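Local coordinates for RagB/SusD domain protein (PDB 5J90), which binds chitin as a SusD-like protein and probably helps present chitin chains for uptake at the outer membrane of Flavobacterium johnsoniae, at residues Ala34-Asn39 and Phe99-Ile104; Ile121-Gly126 and Phe162-Thr167; Ser290-Asn295 and Gln313-Ile318; Glu296-Arg301 and Ala385-Pro390. One frame throughout, in Å; residues are numbered along the deposited sequence.

Contact 1: residues Ala34-Asn39 and Phe99-Ile104; sequences APMFNN and FNAYDI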
loop_
_atom_site.group_PDB
_atom_site.type_symbol
_atom_site.label_atom_id
_atom_site.label_comp_id
_atom_site.label_asym_id
_atom_site.label_seq_id
_atom_site.Cartn_x
_atom_site.Cartn_y
_atom_site.Cartn_z
ATOM N N ALA A 34 30.732 -9.254 -18.761
ATOM C CA ALA A 34 31.543 -8.224 -18.118
ATOM C C ALA A 34 30.768 -6.945 -17.790
ATOM O O ALA A 34 30.876 -6.433 -16.677
ATOM C CB ALA A 34 32.799 -7.920 -18.946
ATOM N N PRO A 35 29.994 -6.415 -18.754
ATOM C CA PRO A 35 29.234 -5.199 -18.426
ATOM C C PRO A 35 28.153 -5.439 -17.363
ATOM O O PRO A 35 27.799 -4.493 -16.664
ATOM C CB PRO A 35 28.582 -4.798 -19.755
ATOM C CG PRO A 35 29.234 -5.617 -20.812
ATOM C CD PRO A 35 29.911 -6.788 -20.178
ATOM N N MET A 36 27.633 -6.658 -17.251
ATOM C CA MET A 36 26.709 -6.962 -16.148
ATOM C C MET A 36 27.450 -6.894 -14.812
ATOM O O MET A 36 27.035 -6.182 -13.894
ATOM C CB MET A 36 26.041 -8.325 -16.333
ATOM C CG MET A 36 25.283 -8.446 -17.638
ATOM S SD MET A 36 24.319 -9.975 -17.776
ATOM C CE MET A 36 22.952 -9.598 -16.660
ATOM N N PHE A 37 28.568 -7.612 -14.713
ATOM C CA PHE A 37 29.374 -7.629 -13.496
ATOM C C PHE A 37 29.830 -6.240 -13.077
ATOM O O PHE A 37 29.911 -5.936 -11.885
ATOM C CB PHE A 37 30.629 -8.490 -13.702
ATOM C CG PHE A 37 30.378 -9.977 -13.659
ATOM C CD1 PHE A 37 29.749 -10.569 -12.570
ATOM C CD2 PHE A 37 30.793 -10.790 -14.709
ATOM C CE1 PHE A 37 29.544 -11.941 -12.535
ATOM C CE2 PHE A 37 30.589 -12.158 -14.676
ATOM C CZ PHE A 37 29.961 -12.736 -13.588
ATOM N N ASN A 38 30.144 -5.405 -14.065
ATOM C CA ASN A 38 30.750 -4.105 -13.802
ATOM C C ASN A 38 29.753 -2.978 -13.564
ATOM O O ASN A 38 30.150 -1.846 -13.295
ATOM C CB ASN A 38 31.697 -3.709 -14.943
ATOM C CG ASN A 38 32.989 -4.491 -14.922
ATOM O OD1 ASN A 38 33.454 -4.915 -13.861
ATOM N ND2 ASN A 38 33.571 -4.701 -16.095
ATOM N N ASN A 39 28.461 -3.287 -13.656
ATOM C CA ASN A 39 27.445 -2.229 -13.584
ATOM C C ASN A 39 26.235 -2.510 -12.708
ATOM O O ASN A 39 25.248 -1.793 -12.788
ATOM C CB ASN A 39 26.995 -1.791 -14.984
ATOM C CG ASN A 39 28.101 -1.090 -15.754
ATOM O OD1 ASN A 39 28.334 0.112 -15.580
ATOM N ND2 ASN A 39 28.796 -1.837 -16.597
ATOM N N PHE A 99 20.271 -4.813 -20.937
ATOM C CA PHE A 99 20.512 -5.110 -22.342
ATOM C C PHE A 99 21.307 -6.397 -22.519
ATOM O O PHE A 99 20.999 -7.215 -23.386
ATOM C CB PHE A 99 21.218 -3.984 -23.094
ATOM C CG PHE A 99 21.635 -4.399 -24.468
ATOM C CD1 PHE A 99 20.707 -4.456 -25.493
ATOM C CD2 PHE A 99 22.934 -4.813 -24.719
ATOM C CE1 PHE A 99 21.071 -4.882 -26.755
ATOM C CE2 PHE A 99 23.306 -5.238 -25.987
ATOM C CZ PHE A 99 22.372 -5.278 -26.998
ATOM N N ASN A 100 22.332 -6.580 -21.698
ATOM C CA ASN A 100 23.134 -7.780 -21.832
ATOM C C ASN A 100 22.420 -9.048 -21.382
ATOM O O ASN A 100 22.635 -10.112 -21.947
ATOM C CB ASN A 100 24.505 -7.601 -21.186
ATOM C CG ASN A 100 25.367 -6.654 -21.979
ATOM O OD1 ASN A 100 25.756 -6.961 -23.105
ATOM N ND2 ASN A 100 25.649 -5.493 -21.417
ATOM N N ALA A 101 21.535 -8.936 -20.395
ATOM C CA ALA A 101 20.706 -10.076 -20.034
ATOM C C ALA A 101 19.864 -10.501 -21.235
ATOM O O ALA A 101 19.749 -11.685 -21.545
ATOM C CB ALA A 101 19.802 -9.740 -18.836
ATOM N N TYR A 102 19.273 -9.513 -21.894
ATOM C CA TYR A 102 18.427 -9.730 -23.059
ATOM C C TYR A 102 19.233 -10.349 -24.202
ATOM O O TYR A 102 18.821 -11.343 -24.805
ATOM C CB TYR A 102 17.835 -8.375 -23.457
ATOM C CG TYR A 102 17.068 -8.306 -24.755
ATOM C CD1 TYR A 102 15.800 -8.852 -24.862
ATOM C CD2 TYR A 102 17.591 -7.637 -25.853
ATOM C CE1 TYR A 102 15.073 -8.762 -26.041
ATOM C CE2 TYR A 102 16.875 -7.542 -27.039
ATOM C CZ TYR A 102 15.619 -8.105 -27.122
ATOM O OH TYR A 102 14.898 -8.019 -28.296
ATOM N N ASP A 103 20.390 -9.754 -24.476
ATOM C CA ASP A 103 21.246 -10.181 -25.578
ATOM C C ASP A 103 21.764 -11.597 -25.336
ATOM O O ASP A 103 21.703 -12.447 -26.221
ATOM C CB ASP A 103 22.404 -9.193 -25.743
ATOM C CG ASP A 103 23.142 -9.353 -27.062
ATOM O OD1 ASP A 103 22.490 -9.603 -28.099
ATOM O OD2 ASP A 103 24.382 -9.207 -27.053
ATOM N N ILE A 104 22.267 -11.856 -24.129
ATOM C CA ILE A 104 22.733 -13.198 -23.781
ATOM C C ILE A 104 21.602 -14.220 -23.909
ATOM O O ILE A 104 21.805 -15.313 -24.445
ATOM C CB ILE A 104 23.352 -13.256 -22.361
ATOM C CG1 ILE A 104 24.647 -12.445 -22.307
ATOM C CG2 ILE A 104 23.622 -14.704 -21.950
ATOM C CD1 ILE A 104 25.102 -12.130 -20.904
#
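Met36 reaches across from the short helix 33-37 to the long helix 83-108, and its thioether supplies most of the apolar packing. Its CG stands anti to its own carbonyl carbon (chi1 -57°) and passes CB of Asn100 at 3.7 Å, the two side chains sliding past each other in opposite directions. Beyond CG the chain runs on extended to SD and then bends at chi3 (74°), which places CE beside the methyl of Ala101, with Met36 CE 3.8 Å from Ala101 CB. The sulfur itself takes the terminal methyl of Ile104, Met36 SD lying 3.9 Å from Ile104 CD1. One flexible side chain thus serves residues on successive turns of the facing helix. This is buried helix-to-helix packing in the SusD-like fold, a family placed in the TPR clan, and Leu122 of helix 113-134 adds a third wall around Met36. An alanine here would probably open a gap between the two helices, leaving Ala101 CB without the methyl, and Ile104 CD1 without the sulfur, that packs on it. The other kind of contact sets a polar group against an apolar one. Pro35 and Asn100 cross at about a right angle, with Asn100 ND2 3.4 Å from Pro35 CB and 3.6 Å from Pro35 CG. That amide nitrogen is buried against carbon, but it donates one turn back in its own helix to Asn96 O. Within the other segment, Asn39 ND2 donates to a lone pair of Pro35 O at 2.8 Å, tying Asn39 back to Pro35.

Contact 2: residues Ile121-Gly126 and Phe162-Thr167; sequences ILKVEG and FAELDT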
loop_
_atom_site.group_PDB
_atom_site.type_symbol
_atom_site.label_atom_id
_atom_site.label_comp_id
_atom_site.label_asym_id
_atom_site.label_seq_id
_atom_site.Cartn_x
_atom_site.Cartn_y
_atom_site.Cartn_z
ATOM N N ILE A 121 20.460 -15.205 -13.261
ATOM C CA ILE A 121 20.822 -14.895 -11.884
ATOM C C ILE A 121 21.388 -13.479 -11.780
ATOM O O ILE A 121 20.998 -12.699 -10.905
ATOM C CB ILE A 121 21.808 -15.934 -11.309
ATOM C CG1 ILE A 121 21.174 -17.326 -11.354
ATOM C CG2 ILE A 121 22.207 -15.565 -9.886
ATOM C CD1 ILE A 121 22.157 -18.462 -11.008
ATOM N N LEU A 122 22.304 -13.136 -12.680
ATOM C CA LEU A 122 22.856 -11.784 -12.708
ATOM C C LEU A 122 21.788 -10.736 -13.019
ATOM O O LEU A 122 21.806 -9.637 -12.461
ATOM C CB LEU A 122 23.987 -11.695 -13.733
ATOM C CG LEU A 122 25.349 -12.107 -13.208
ATOM C CD1 LEU A 122 26.327 -12.197 -14.370
ATOM C CD2 LEU A 122 25.822 -11.102 -12.167
ATOM N N LYS A 123 20.872 -11.083 -13.920
ATOM C CA LYS A 123 19.767 -10.206 -14.282
ATOM C C LYS A 123 18.932 -9.862 -13.047
ATOM O O LYS A 123 18.650 -8.683 -12.793
ATOM C CB LYS A 123 18.884 -10.879 -15.330
ATOM C CG LYS A 123 17.714 -10.038 -15.823
ATOM C CD LYS A 123 16.784 -10.910 -16.660
ATOM C CE LYS A 123 15.670 -10.097 -17.322
ATOM N NZ LYS A 123 14.704 -10.990 -18.008
ATOM N N VAL A 124 18.548 -10.879 -12.281
ATOM C CA VAL A 124 17.731 -10.640 -11.100
ATOM C C VAL A 124 18.534 -9.848 -10.055
ATOM O O VAL A 124 18.003 -8.932 -9.418
ATOM C CB VAL A 124 17.178 -11.955 -10.536
ATOM C CG1 VAL A 124 16.441 -11.702 -9.217
ATOM C CG2 VAL A 124 16.245 -12.608 -11.556
ATOM N N GLU A 125 19.816 -10.161 -9.903
ATOM C CA GLU A 125 20.650 -9.408 -8.967
ATOM C C GLU A 125 20.683 -7.921 -9.308
ATOM O O GLU A 125 20.558 -7.071 -8.425
ATOM C CB GLU A 125 22.069 -9.985 -8.919
ATOM C CG GLU A 125 23.102 -9.077 -8.246
ATOM C CD GLU A 125 22.777 -8.685 -6.803
ATOM O OE1 GLU A 125 21.896 -9.308 -6.154
ATOM O OE2 GLU A 125 23.426 -7.725 -6.316
ATOM N N GLY A 126 20.831 -7.586 -10.587
ATOM C CA GLY A 126 20.850 -6.183 -10.961
ATOM C C GLY A 126 19.472 -5.545 -10.996
ATOM O O GLY A 126 19.286 -4.401 -10.547
ATOM N N PHE A 162 11.123 -14.499 -9.490
ATOM C CA PHE A 162 11.102 -15.803 -8.827
ATOM C C PHE A 162 11.124 -16.931 -9.856
ATOM O O PHE A 162 11.778 -17.955 -9.635
ATOM C CB PHE A 162 9.856 -15.945 -7.941
ATOM C CG PHE A 162 9.887 -15.119 -6.669
ATOM C CD1 PHE A 162 10.953 -15.199 -5.776
ATOM C CD2 PHE A 162 8.815 -14.299 -6.345
ATOM C CE1 PHE A 162 10.964 -14.459 -4.594
ATOM C CE2 PHE A 162 8.817 -13.552 -5.173
ATOM C CZ PHE A 162 9.898 -13.632 -4.290
ATOM N N ALA A 163 10.417 -16.753 -10.976
ATOM C CA ALA A 163 10.371 -17.784 -12.023
ATOM C C ALA A 163 11.706 -17.900 -12.754
ATOM O O ALA A 163 12.121 -18.997 -13.130
ATOM C CB ALA A 163 9.241 -17.497 -13.026
ATOM N N GLU A 164 12.369 -16.768 -12.963
ATOM C CA GLU A 164 13.702 -16.773 -13.560
ATOM C C GLU A 164 14.698 -17.499 -12.662
ATOM O O GLU A 164 15.518 -18.287 -13.141
ATOM C CB GLU A 164 14.149 -15.347 -13.858
ATOM C CG GLU A 164 13.395 -14.761 -15.045
ATOM C CD GLU A 164 13.585 -13.263 -15.213
ATOM O OE1 GLU A 164 13.964 -12.581 -14.228
ATOM O OE2 GLU A 164 13.345 -12.764 -16.340
ATOM N N LEU A 165 14.637 -17.248 -11.361
ATOM C CA LEU A 165 15.484 -18.006 -10.450
ATOM C C LEU A 165 15.146 -19.501 -10.474
ATOM O O LEU A 165 16.053 -20.331 -10.388
ATOM C CB LEU A 165 15.410 -17.439 -9.034
ATOM C CG LEU A 165 15.949 -16.010 -8.885
ATOM C CD1 LEU A 165 15.815 -15.558 -7.440
ATOM C CD2 LEU A 165 17.389 -15.903 -9.354
ATOM N N ASP A 166 13.862 -19.853 -10.594
ATOM C CA ASP A 166 13.476 -21.268 -10.735
ATOM C C ASP A 166 14.165 -21.897 -11.943
ATOM O O ASP A 166 14.731 -22.985 -11.845
ATOM C CB ASP A 166 11.959 -21.434 -10.916
ATOM C CG ASP A 166 11.164 -21.118 -9.667
ATOM O OD1 ASP A 166 11.726 -21.159 -8.548
ATOM O OD2 ASP A 166 9.948 -20.848 -9.830
ATOM N N THR A 167 14.104 -21.213 -13.080
ATOM C CA THR A 167 14.710 -21.710 -14.315
ATOM C C THR A 167 16.219 -21.894 -14.157
ATOM O O THR A 167 16.767 -22.954 -14.496
ATOM C CB THR A 167 14.417 -20.749 -15.468
ATOM O OG1 THR A 167 13.001 -20.709 -15.694
ATOM C CG2 THR A 167 15.116 -21.199 -16.747
#
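Val124 and Leu165 make the close-packed half of this contact, where helices 113-134 and 154-177 run nearly antiparallel. The axes of these short segments approach to 9.6 Å with 153° between their directions. Leu165 does the reaching: its CD2 lies 4.1 Å from Val124 CG2 and as far from Val124 CB, and 4.4 Å from Ile121 CA, so one methyl of the leucine rests against two successive turns of the facing helix. Val124 has CG1 anti to its backbone N (chi1 174°), which leaves CG2 as the branch turned to the partner helix. That methyl also meets the carboxylate of Glu164, with Val124 CG2 3.5 Å from Glu164 OE1, and here hydrocarbon gives way to charge. On the more open side the contact is held by one ionic pair. Lys123 extends fully from CG outward and crosses the Glu164 side chain at about a right angle, bringing Lys123 NZ to 2.8 Å from Glu164 OE2. The ammonium comes in on the syn side, 32° out of the carboxylate plane, in a hydrogen-bonded salt bridge. The second oxygen, OE1, accepts from Tyr139 OH, so the carboxylate is held at both ends and its rotation is probably restricted; the ring of Tyr139 in turn forms a cation-pi pair with Lys123. The buried half continues into helix 196-213, where Phe202 packs on Ile121 and Leu210 on Val124, while helix 33-37 covers Leu122 on another side of helix 113-134.

Contact 3: residues Ser290-Asn295 and Gln313-Ile318; sequences SKQFPN and QDFSGI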
loop_
_atom_site.group_PDB
_atom_site.type_symbol
_atom_site.label_atom_id
_atom_site.label_comp_id
_atom_site.label_asym_id
_atom_site.label_seq_id
_atom_site.Cartn_x
_atom_site.Cartn_y
_atom_site.Cartn_z
ATOM N N SER A 290 38.923 10.531 12.276
ATOM C CA SER A 290 38.724 11.878 11.749
ATOM C C SER A 290 40.015 12.700 11.709
ATOM O O SER A 290 40.835 12.608 12.625
ATOM C CB SER A 290 37.686 12.598 12.617
ATOM O OG SER A 290 37.585 13.973 12.294
ATOM N N LYS A 291 40.183 13.502 10.662
ATOM C CA LYS A 291 41.315 14.433 10.588
ATOM C C LYS A 291 41.105 15.593 11.556
ATOM O O LYS A 291 42.049 16.047 12.213
ATOM C CB LYS A 291 41.483 14.957 9.161
ATOM C CG LYS A 291 42.594 15.994 8.974
ATOM C CD LYS A 291 42.610 16.483 7.532
ATOM C CE LYS A 291 43.759 17.449 7.264
ATOM N NZ LYS A 291 45.077 16.772 7.393
ATOM N N GLN A 292 39.867 16.067 11.648
ATOM C CA GLN A 292 39.518 17.205 12.499
ATOM C C GLN A 292 39.556 16.846 13.975
ATOM O O GLN A 292 39.936 17.664 14.821
ATOM C CB GLN A 292 38.129 17.729 12.137
ATOM C CG GLN A 292 37.705 18.975 12.905
ATOM C CD GLN A 292 36.355 19.501 12.452
ATOM O OE1 GLN A 292 35.859 19.132 11.386
ATOM N NE2 GLN A 292 35.748 20.357 13.265
ATOM N N PHE A 293 39.150 15.618 14.276
ATOM C CA PHE A 293 39.093 15.117 15.640
ATOM C C PHE A 293 39.984 13.886 15.737
ATOM O O PHE A 293 39.499 12.756 15.675
ATOM C CB PHE A 293 37.647 14.761 16.005
ATOM C CG PHE A 293 36.678 15.898 15.819
ATOM C CD1 PHE A 293 36.597 16.917 16.755
ATOM C CD2 PHE A 293 35.844 15.950 14.710
ATOM C CE1 PHE A 293 35.710 17.961 16.587
ATOM C CE2 PHE A 293 34.955 16.993 14.538
ATOM C CZ PHE A 293 34.886 18.000 15.476
ATOM N N PRO A 294 41.303 14.098 15.868
ATOM C CA PRO A 294 42.278 13.006 15.791
ATOM C C PRO A 294 41.936 11.796 16.655
ATOM O O PRO A 294 41.570 11.935 17.826
ATOM C CB PRO A 294 43.574 13.664 16.278
ATOM C CG PRO A 294 43.420 15.087 15.883
ATOM C CD PRO A 294 41.957 15.406 16.064
ATOM N N ASN A 295 42.045 10.617 16.049
ATOM C CA ASN A 295 41.818 9.340 16.724
ATOM C C ASN A 295 40.371 9.076 17.136
ATOM O O ASN A 295 40.100 8.146 17.886
ATOM C CB ASN A 295 42.756 9.183 17.924
ATOM C CG ASN A 295 44.210 9.386 17.551
ATOM O OD1 ASN A 295 44.894 10.245 18.111
ATOM N ND2 ASN A 295 44.690 8.602 16.592
ATOM N N GLN A 313 33.990 18.253 6.097
ATOM C CA GLN A 313 34.793 17.403 5.215
ATOM C C GLN A 313 35.878 16.628 5.952
ATOM O O GLN A 313 36.370 15.618 5.450
ATOM C CB GLN A 313 35.422 18.213 4.084
ATOM C CG GLN A 313 36.620 19.037 4.523
ATOM C CD GLN A 313 37.076 19.991 3.447
ATOM O OE1 GLN A 313 36.443 20.111 2.400
ATOM N NE2 GLN A 313 38.183 20.684 3.699
ATOM N N ASP A 314 36.267 17.115 7.128
ATOM C CA ASP A 314 37.318 16.471 7.901
ATOM C C ASP A 314 36.789 15.582 9.022
ATOM O O ASP A 314 37.541 15.150 9.895
ATOM C CB ASP A 314 38.331 17.503 8.421
ATOM C CG ASP A 314 39.225 18.041 7.318
ATOM O OD1 ASP A 314 39.454 17.320 6.321
ATOM O OD2 ASP A 314 39.706 19.190 7.450
ATOM N N PHE A 315 35.491 15.278 8.976
ATOM C CA PHE A 315 34.940 14.196 9.796
ATOM C C PHE A 315 35.455 12.847 9.255
ATOM O O PHE A 315 36.225 12.816 8.289
ATOM C CB PHE A 315 33.403 14.248 9.777
ATOM C CG PHE A 315 32.806 15.266 10.730
ATOM C CD1 PHE A 315 33.240 16.587 10.732
ATOM C CD2 PHE A 315 31.799 14.901 11.612
ATOM C CE1 PHE A 315 32.689 17.514 11.601
ATOM C CE2 PHE A 315 31.243 15.825 12.488
ATOM C CZ PHE A 315 31.688 17.138 12.476
ATOM N N SER A 316 35.036 11.733 9.850
ATOM C CA SER A 316 35.576 10.428 9.459
ATOM C C SER A 316 35.281 10.029 8.014
ATOM O O SER A 316 34.149 10.149 7.540
ATOM C CB SER A 316 35.081 9.319 10.394
ATOM O OG SER A 316 35.734 9.361 11.654
ATOM N N GLY A 317 36.299 9.538 7.317
ATOM C CA GLY A 317 36.115 9.035 5.971
ATOM C C GLY A 317 35.688 7.575 5.969
ATOM O O GLY A 317 35.699 6.906 7.004
ATOM N N ILE A 318 35.304 7.082 4.795
ATOM C CA ILE A 318 35.003 5.666 4.628
ATOM C C ILE A 318 36.332 4.918 4.649
ATOM O O ILE A 318 37.323 5.376 4.071
ATOM C CB ILE A 318 34.232 5.396 3.318
ATOM C CG1 ILE A 318 33.055 6.375 3.167
ATOM C CG2 ILE A 318 33.766 3.944 3.274
ATOM C CD1 ILE A 318 32.104 6.409 4.357
HETATM O O HOH W 1 38.978 12.926 7.952
HETATM O O HOH W 2 35.517 19.224 8.686
#
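Gln292 and Asp314 join two irregular segments of one long loop region, and the glutamine can be followed outward atom by atom. Its CB lies 3.5 Å from Asp314 O and 3.7 Å from Asp314 CB. CG, anti to the backbone N (chi1 -176°), sits over one face of the neighbouring Phe293 ring, toward the rim. The chain stays extended, and OE1 ends beside Phe315, 3.6 Å from Phe315 CE1, with amide and ring planes steeply inclined. A water donates to Gln292 OE1 at 2.7 Å and accepts from Asp314 N, carrying the tip back to the opposing backbone. Phe293 meets Phe315 in a T-shaped stack: the edge at Phe293 CE2 is directed at the face of Phe315, with planes 89° apart. At the backbone, Asp314 O accepts from Ser290 OG at 2.7 Å, on a lone pair, and from Gln292 N at 3.1 Å. Ser290 OG also accepts from Phe293 N, an ST motif, and is thus donor and acceptor at once. Ser316 OG finds its main partners in Asp288 and Lys298. Two donors on one carbonyl and a bridging water probably hold together two segments that have no regular hydrogen-bond pattern.

Contact 4: residues Glu296-Arg301 and Ala385-Pro390; sequences EYKGVR and AAYVDP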
loop_
_atom_site.group_PDB
_atom_site.type_symbol
_atom_site.label_atom_id
_atom_site.label_comp_id
_atom_site.label_asym_id
_atom_site.label_seq_id
_atom_site.Cartn_x
_atom_site.Cartn_y
_atom_site.Cartn_z
ATOM N N GLU A 296 39.448 9.896 16.642
ATOM C CA GLU A 296 38.027 9.705 16.921
ATOM C C GLU A 296 37.255 9.343 15.656
ATOM O O GLU A 296 37.617 9.756 14.554
ATOM C CB GLU A 296 37.414 10.966 17.537
ATOM C CG GLU A 296 37.953 11.329 18.914
ATOM C CD GLU A 296 37.223 12.517 19.527
ATOM O OE1 GLU A 296 35.975 12.555 19.453
ATOM O OE2 GLU A 296 37.895 13.419 20.076
ATOM N N TYR A 297 36.200 8.555 15.834
ATOM C CA TYR A 297 35.252 8.272 14.758
ATOM C C TYR A 297 34.097 9.251 14.846
ATOM O O TYR A 297 33.325 9.220 15.804
ATOM C CB TYR A 297 34.749 6.826 14.853
ATOM C CG TYR A 297 35.872 5.835 14.678
ATOM C CD1 TYR A 297 36.358 5.528 13.414
ATOM C CD2 TYR A 297 36.477 5.238 15.779
ATOM C CE1 TYR A 297 37.402 4.636 13.243
ATOM C CE2 TYR A 297 37.527 4.347 15.618
ATOM C CZ TYR A 297 37.986 4.051 14.350
ATOM O OH TYR A 297 39.028 3.170 14.171
ATOM N N LYS A 298 33.990 10.134 13.856
ATOM C CA LYS A 298 32.957 11.165 13.866
ATOM C C LYS A 298 32.159 11.161 12.572
ATOM O O LYS A 298 32.730 11.214 11.481
ATOM C CB LYS A 298 33.562 12.557 14.095
ATOM C CG LYS A 298 34.073 12.795 15.515
ATOM C CD LYS A 298 32.966 12.640 16.554
ATOM C CE LYS A 298 31.815 13.604 16.319
ATOM N NZ LYS A 298 30.695 13.362 17.277
ATOM N N GLY A 299 30.838 11.101 12.709
ATOM C CA GLY A 299 29.961 11.036 11.556
ATOM C C GLY A 299 29.240 12.342 11.309
ATOM O O GLY A 299 29.166 13.212 12.189
ATOM N N VAL A 300 28.696 12.465 10.103
ATOM C CA VAL A 300 28.008 13.661 9.648
ATOM C C VAL A 300 26.500 13.390 9.569
ATOM O O VAL A 300 26.071 12.329 9.091
ATOM C CB VAL A 300 28.541 14.085 8.273
ATOM C CG1 VAL A 300 27.826 15.331 7.780
ATOM C CG2 VAL A 300 30.052 14.310 8.346
ATOM N N ARG A 301 25.700 14.342 10.041
ATOM C CA ARG A 301 24.245 14.227 10.007
ATOM C C ARG A 301 23.742 14.462 8.585
ATOM O O ARG A 301 24.229 15.345 7.881
ATOM C CB ARG A 301 23.632 15.260 10.959
ATOM C CG ARG A 301 22.121 15.216 11.055
ATOM C CD ARG A 301 21.676 14.391 12.228
ATOM N NE ARG A 301 20.220 14.327 12.300
ATOM C CZ ARG A 301 19.475 14.880 13.252
ATOM N NH1 ARG A 301 20.036 15.553 14.254
ATOM N NH2 ARG A 301 18.156 14.744 13.210
ATOM N N ALA A 385 24.415 5.538 20.981
ATOM C CA ALA A 385 24.942 6.729 21.651
ATOM C C ALA A 385 24.320 8.026 21.137
ATOM O O ALA A 385 23.901 8.125 19.982
ATOM C CB ALA A 385 26.451 6.792 21.484
ATOM N N ALA A 386 24.280 9.042 21.992
ATOM C CA ALA A 386 23.852 10.360 21.556
ATOM C C ALA A 386 24.799 10.873 20.481
ATOM O O ALA A 386 25.996 10.559 20.485
ATOM C CB ALA A 386 23.802 11.331 22.734
ATOM N N TYR A 387 24.252 11.656 19.556
ATOM C CA TYR A 387 25.035 12.219 18.470
ATOM C C TYR A 387 25.292 13.715 18.676
ATOM O O TYR A 387 24.363 14.487 18.920
ATOM C CB TYR A 387 24.375 11.990 17.095
ATOM C CG TYR A 387 25.157 12.729 16.045
ATOM C CD1 TYR A 387 26.394 12.252 15.623
ATOM C CD2 TYR A 387 24.714 13.944 15.536
ATOM C CE1 TYR A 387 27.153 12.944 14.705
ATOM C CE2 TYR A 387 25.470 14.647 14.610
ATOM C CZ TYR A 387 26.691 14.137 14.201
ATOM O OH TYR A 387 27.459 14.816 13.287
ATOM N N VAL A 388 26.556 14.112 18.546
ATOM C CA VAL A 388 26.953 15.510 18.669
ATOM C C VAL A 388 27.760 15.977 17.461
ATOM O O VAL A 388 28.715 15.322 17.046
ATOM C CB VAL A 388 27.805 15.735 19.941
ATOM C CG1 VAL A 388 28.359 17.161 19.981
ATOM C CG2 VAL A 388 26.995 15.436 21.186
ATOM N N ASP A 389 27.354 17.113 16.905
ATOM C CA ASP A 389 28.124 17.832 15.897
ATOM C C ASP A 389 28.753 19.008 16.646
ATOM O O ASP A 389 28.096 20.028 16.848
ATOM C CB ASP A 389 27.189 18.337 14.790
ATOM C CG ASP A 389 27.932 18.957 13.621
ATOM O OD1 ASP A 389 29.133 19.263 13.768
ATOM O OD2 ASP A 389 27.310 19.156 12.553
ATOM N N PRO A 390 30.022 18.859 17.067
ATOM C CA PRO A 390 30.631 19.763 18.057
ATOM C C PRO A 390 30.449 21.257 17.771
ATOM O O PRO A 390 30.035 21.996 18.668
ATOM C CB PRO A 390 32.109 19.371 18.013
ATOM C CG PRO A 390 32.091 17.927 17.622
ATOM C CD PRO A 390 30.971 17.826 16.615
HETATM O O HOH W 3 26.697 16.612 11.402
#
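Two loops of the SusD-like fold cross where Tyr387 of segment 385-390 reaches to Gly299 of segment 296-301 and hydrogen-bonds to it, the touching parts running 105° apart. The phenol hydroxyl donates to Gly299 O over a short 2.6 Å, with OH tilted 27° from the carbonyl plane. Obliquely to the ring, Arg301 CB lies 4.1 Å from Tyr387 CE2. The same hydroxyl accepts from a water, 2.7 Å from Tyr387 OH, which also donates to Asp389 OD2 and takes the N-H of Arg301 at 2.8 Å. One loop lies between helix 283-286 and strand 326-328, the other between helices 373-378 and 413-428, and the tyrosine packs on Ala269 and Glu272 of helix 269-277. A phenylalanine in its place would probably leave Gly299 O without this donor and the water without one of its acceptors. The second link is Lys298, whose chain bends at chi2 and chi3, bringing CE to the other segment, and Lys298 NZ donates in the carbonyl plane to Val388 O at 2.8 Å. Its charge is paired with Glu272, which also accepts from Gly299 N and so steadies both residues. Arg301 sends its guanidinium to Asn395 O and Pro449 O, while Asp389 OD2 is shared with His312 and Asn395.

How the contacts relate
Contacts 1 and 2 are buried helix packing and share helix 113-134 as neighbour or member: Met36 and Ala101 of contact 1 rest on Leu122 and Lys123 of contact 2, and the centres of the two contacts lie about 13 Å apart. The centres of contacts 3 and 4 lie about 38 to 41 Å from theirs, contact 3 partly buried and nearer the surface, contact 4 more enclosed. These two interlock along the chain and touch, Ser316 N lying 2.9 Å from Lys298 O. Chemistry follows place: the helices rely chiefly on methyl, sulfur and leucine packing, with one salt bridge at the more open side, whereas the loops depend on carbonyls, waters and aromatic rings.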